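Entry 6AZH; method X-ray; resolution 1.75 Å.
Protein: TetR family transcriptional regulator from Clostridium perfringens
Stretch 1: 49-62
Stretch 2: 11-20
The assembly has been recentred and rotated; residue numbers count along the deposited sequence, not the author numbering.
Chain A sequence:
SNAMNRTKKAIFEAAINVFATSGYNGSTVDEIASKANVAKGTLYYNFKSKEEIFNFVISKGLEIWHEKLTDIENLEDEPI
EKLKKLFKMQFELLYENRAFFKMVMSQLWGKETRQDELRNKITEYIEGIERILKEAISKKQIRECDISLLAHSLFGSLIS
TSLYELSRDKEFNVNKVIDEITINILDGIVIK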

# COMPACT_ATOMS: atom_id res chain seq x y z
N SER A 49 -23.50 -14.16 4.09
CA SER A 49 -23.21 -12.83 4.60
C SER A 49 -22.23 -12.13 3.67
O SER A 49 -21.62 -12.75 2.80
CB SER A 49 -22.61 -12.90 6.01
OG SER A 49 -21.31 -13.47 5.95
N LYS A 50 -22.10 -10.82 3.88
CA LYS A 50 -21.09 -10.03 3.18
C LYS A 50 -19.69 -10.59 3.41
O LYS A 50 -18.87 -10.64 2.48
CB LYS A 50 -21.19 -8.58 3.65
CG LYS A 50 -20.11 -7.65 3.17
CD LYS A 50 -20.48 -6.22 3.55
CE LYS A 50 -20.07 -5.86 4.95
NZ LYS A 50 -20.60 -4.51 5.31
N GLU A 51 -19.39 -11.01 4.64
CA GLU A 51 -18.06 -11.53 4.94
C GLU A 51 -17.78 -12.80 4.15
O GLU A 51 -16.66 -13.02 3.69
CB GLU A 51 -17.89 -11.80 6.43
CG GLU A 51 -16.47 -12.30 6.78
CD GLU A 51 -16.11 -12.09 8.25
OE1 GLU A 51 -16.32 -13.03 9.05
OE2 GLU A 51 -15.62 -11.00 8.61
N GLU A 52 -18.79 -13.65 3.98
CA GLU A 52 -18.58 -14.84 3.17
C GLU A 52 -18.30 -14.47 1.72
O GLU A 52 -17.44 -15.08 1.08
CB GLU A 52 -19.79 -15.79 3.28
CG GLU A 52 -19.83 -16.57 4.59
CD GLU A 52 -20.73 -17.81 4.54
OE1 GLU A 52 -21.31 -18.11 3.48
OE2 GLU A 52 -20.87 -18.47 5.59
N ILE A 53 -19.00 -13.46 1.20
CA ILE A 53 -18.74 -13.04 -0.18
C ILE A 53 -17.32 -12.52 -0.30
O ILE A 53 -16.57 -12.90 -1.22
CB ILE A 53 -19.75 -11.97 -0.64
CG1 ILE A 53 -21.18 -12.54 -0.68
CG2 ILE A 53 -19.36 -11.48 -2.04
CD1 ILE A 53 -22.25 -11.47 -0.87
N PHE A 54 -16.92 -11.65 0.63
CA PHE A 54 -15.57 -11.09 0.62
C PHE A 54 -14.51 -12.19 0.58
O PHE A 54 -13.58 -12.14 -0.24
CB PHE A 54 -15.37 -10.21 1.85
CG PHE A 54 -14.02 -9.54 1.88
CD1 PHE A 54 -12.94 -10.15 2.51
CD2 PHE A 54 -13.83 -8.31 1.26
CE1 PHE A 54 -11.70 -9.54 2.52
CE2 PHE A 54 -12.58 -7.70 1.27
CZ PHE A 54 -11.53 -8.32 1.90
N ASN A 55 -14.60 -13.17 1.48
CA ASN A 55 -13.56 -14.19 1.58
C ASN A 55 -13.50 -15.05 0.33
O ASN A 55 -12.41 -15.41 -0.14
CB ASN A 55 -13.79 -15.05 2.82
CG ASN A 55 -13.49 -14.31 4.10
OD1 ASN A 55 -12.77 -13.31 4.10
ND2 ASN A 55 -14.04 -14.80 5.21
N PHE A 56 -14.67 -15.39 -0.22
CA PHE A 56 -14.73 -16.12 -1.48
C PHE A 56 -14.04 -15.34 -2.60
O PHE A 56 -13.23 -15.90 -3.36
CB PHE A 56 -16.21 -16.39 -1.81
CG PHE A 56 -16.47 -16.67 -3.25
CD1 PHE A 56 -16.31 -17.95 -3.76
CD2 PHE A 56 -16.91 -15.66 -4.09
CE1 PHE A 56 -16.56 -18.21 -5.09
CE2 PHE A 56 -17.16 -15.92 -5.42
CZ PHE A 56 -16.98 -17.19 -5.91
N VAL A 57 -14.32 -14.03 -2.69
CA VAL A 57 -13.69 -13.20 -3.73
C VAL A 57 -12.17 -13.17 -3.55
O VAL A 57 -11.42 -13.33 -4.52
CB VAL A 57 -14.28 -11.77 -3.71
CG1 VAL A 57 -13.52 -10.87 -4.68
CG2 VAL A 57 -15.80 -11.78 -4.07
N ILE A 58 -11.70 -12.97 -2.31
CA ILE A 58 -10.25 -12.97 -2.07
C ILE A 58 -9.64 -14.29 -2.50
O ILE A 58 -8.62 -14.33 -3.19
CB ILE A 58 -9.94 -12.70 -0.58
CG1 ILE A 58 -10.33 -11.27 -0.16
CG2 ILE A 58 -8.45 -13.03 -0.27
CD1 ILE A 58 -9.61 -10.16 -0.91
N SER A 59 -10.26 -15.40 -2.09
CA SER A 59 -9.68 -16.71 -2.37
C SER A 59 -9.65 -16.98 -3.87
O SER A 59 -8.61 -17.35 -4.43
CB SER A 59 -10.45 -17.80 -1.63
OG SER A 59 -9.83 -19.06 -1.82
N LYS A 60 -10.79 -16.78 -4.55
CA LYS A 60 -10.82 -16.98 -6.00
C LYS A 60 -9.87 -16.03 -6.72
O LYS A 60 -9.13 -16.45 -7.62
CB LYS A 60 -12.24 -16.81 -6.52
CG LYS A 60 -12.33 -16.71 -8.03
CD LYS A 60 -11.96 -18.04 -8.69
CE LYS A 60 -12.79 -19.20 -8.11
NZ LYS A 60 -12.32 -20.55 -8.59
N GLY A 61 -9.86 -14.75 -6.33
CA GLY A 61 -9.08 -13.77 -7.06
C GLY A 61 -7.58 -13.98 -6.92
O GLY A 61 -6.82 -13.64 -7.83
N LEU A 62 -7.14 -14.54 -5.79
CA LEU A 62 -5.70 -14.75 -5.64
C LEU A 62 -5.22 -16.01 -6.34
O LEU A 62 -4.01 -16.23 -6.41
CB LEU A 62 -5.34 -14.83 -4.15
CG LEU A 62 -4.66 -13.66 -3.44
CD1 LEU A 62 -4.43 -12.40 -4.30
CD2 LEU A 62 -5.41 -13.35 -2.19
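Stretch 2 11-20: IFEAAINVFA

Stretch 2 (residues 11–20) is helical throughout, a segment of a helix that begins before Ile 11 and runs on past Ala 20. It packs across helix 50–62 of stretch 1, whose N-terminus is capped by Ser 49: its OG accepts a hydrogen bond from Glu 52 N at 3.2 Å. The two helices cross almost at right angles, with a signed crossing angle of -103° and axes 9.9 Å apart at closest approach. The backbones come nearest at Val 57 and Phe 12, with CA atoms 5.8 Å apart; the CA atoms of Ile 53 and Ala 15 are 7.5 Å apart. No hydrogen bond links the stretches, so the contact, burying 491 Å² in total, rests on apolar packing.

At its centre, the small side chain of Ala 15 points toward stretch 1, its CB lying 3.7 Å from Ile 53 CG2 and 3.8 Å from Val 57 CG2. Ile 53 CG2 also meets Ile 11 CG2 at 3.8 Å, while Val 57 CG1 touches Ile 16 CG1 at 3.6 Å. Phe 12, with chi1 in t, places its ring as a knob among Phe 56, Val 57, Lys 60 and Gly 61. Its CE1 approaches Lys 60 CG at 3.5 Å and Val 57 O at 3.6 Å, the carbonyl oxygen lying at the ring edge; Phe 12 CB is 4.0 Å from Phe 56 CE2. Gly 61 N lies 3.9 Å from Phe 12 CE1, at the edge of the ring.

One helical turn beyond Ala 15, Phe 19 (chi1 m) points toward stretch 1, and its ring packs against Lys 50, Ile 53 and Phe 54. Its face receives the edge of Phe 54, with ring centroids 5.2 Å apart and planes at 86°, while Phe 19 CZ lies 3.9 Å from Lys 50 CG in the aliphatic part of that side chain.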

# COMPACT_ATOMS: atom_id res chain seq x y z
N ILE A 11 -21.69 -12.56 -8.91
CA ILE A 11 -21.44 -12.03 -7.58
C ILE A 11 -19.97 -11.66 -7.44
O ILE A 11 -19.63 -10.58 -6.94
CB ILE A 11 -21.86 -13.06 -6.51
CG1 ILE A 11 -23.39 -13.17 -6.46
CG2 ILE A 11 -21.31 -12.70 -5.12
CD1 ILE A 11 -23.88 -14.40 -5.77
N PHE A 12 -19.09 -12.55 -7.89
CA PHE A 12 -17.65 -12.28 -7.85
C PHE A 12 -17.31 -10.96 -8.51
O PHE A 12 -16.68 -10.08 -7.90
CB PHE A 12 -16.90 -13.44 -8.51
CG PHE A 12 -15.40 -13.23 -8.62
CD1 PHE A 12 -14.59 -13.47 -7.53
CD2 PHE A 12 -14.83 -12.83 -9.81
CE1 PHE A 12 -13.21 -13.30 -7.62
CE2 PHE A 12 -13.44 -12.65 -9.91
CZ PHE A 12 -12.63 -12.89 -8.81
N GLU A 13 -17.72 -10.79 -9.77
CA GLU A 13 -17.36 -9.58 -10.50
C GLU A 13 -18.03 -8.34 -9.90
O GLU A 13 -17.39 -7.29 -9.78
CB GLU A 13 -17.69 -9.73 -11.98
CG GLU A 13 -16.61 -10.49 -12.73
CD GLU A 13 -16.94 -10.75 -14.18
OE1 GLU A 13 -17.87 -10.11 -14.72
OE2 GLU A 13 -16.26 -11.61 -14.79
N ALA A 14 -19.30 -8.44 -9.53
CA ALA A 14 -19.95 -7.29 -8.92
C ALA A 14 -19.36 -6.96 -7.56
O ALA A 14 -19.20 -5.78 -7.22
CB ALA A 14 -21.47 -7.52 -8.80
N ALA A 15 -19.07 -7.98 -6.76
CA ALA A 15 -18.56 -7.73 -5.42
C ALA A 15 -17.22 -7.00 -5.48
O ALA A 15 -16.95 -6.11 -4.67
CB ALA A 15 -18.41 -9.04 -4.64
N ILE A 16 -16.37 -7.38 -6.43
CA ILE A 16 -15.09 -6.67 -6.57
C ILE A 16 -15.33 -5.18 -6.72
O ILE A 16 -14.70 -4.36 -6.04
CB ILE A 16 -14.28 -7.22 -7.75
CG1 ILE A 16 -13.63 -8.55 -7.38
CG2 ILE A 16 -13.21 -6.23 -8.15
CD1 ILE A 16 -13.21 -9.37 -8.57
N ASN A 17 -16.25 -4.80 -7.62
CA ASN A 17 -16.47 -3.37 -7.88
C ASN A 17 -17.12 -2.68 -6.68
O ASN A 17 -16.74 -1.55 -6.34
CB ASN A 17 -17.31 -3.19 -9.13
CG ASN A 17 -16.53 -3.46 -10.38
OD1 ASN A 17 -15.32 -3.20 -10.44
ND2 ASN A 17 -17.19 -4.00 -11.39
N VAL A 18 -18.08 -3.33 -6.02
CA VAL A 18 -18.70 -2.72 -4.84
C VAL A 18 -17.66 -2.52 -3.74
O VAL A 18 -17.51 -1.41 -3.21
CB VAL A 18 -19.88 -3.58 -4.35
CG1 VAL A 18 -20.42 -3.00 -3.06
CG2 VAL A 18 -20.99 -3.62 -5.41
N PHE A 19 -16.94 -3.58 -3.39
CA PHE A 19 -15.89 -3.47 -2.38
C PHE A 19 -14.84 -2.43 -2.76
O PHE A 19 -14.37 -1.67 -1.91
CB PHE A 19 -15.24 -4.84 -2.15
CG PHE A 19 -16.07 -5.81 -1.35
CD1 PHE A 19 -16.63 -5.44 -0.14
CD2 PHE A 19 -16.27 -7.11 -1.82
CE1 PHE A 19 -17.38 -6.34 0.60
CE2 PHE A 19 -17.02 -8.02 -1.09
CZ PHE A 19 -17.59 -7.64 0.13
N ALA A 20 -14.45 -2.38 -4.04
CA ALA A 20 -13.42 -1.42 -4.44
C ALA A 20 -13.93 0.01 -4.38
O ALA A 20 -13.17 0.94 -4.09
CB ALA A 20 -12.89 -1.73 -5.84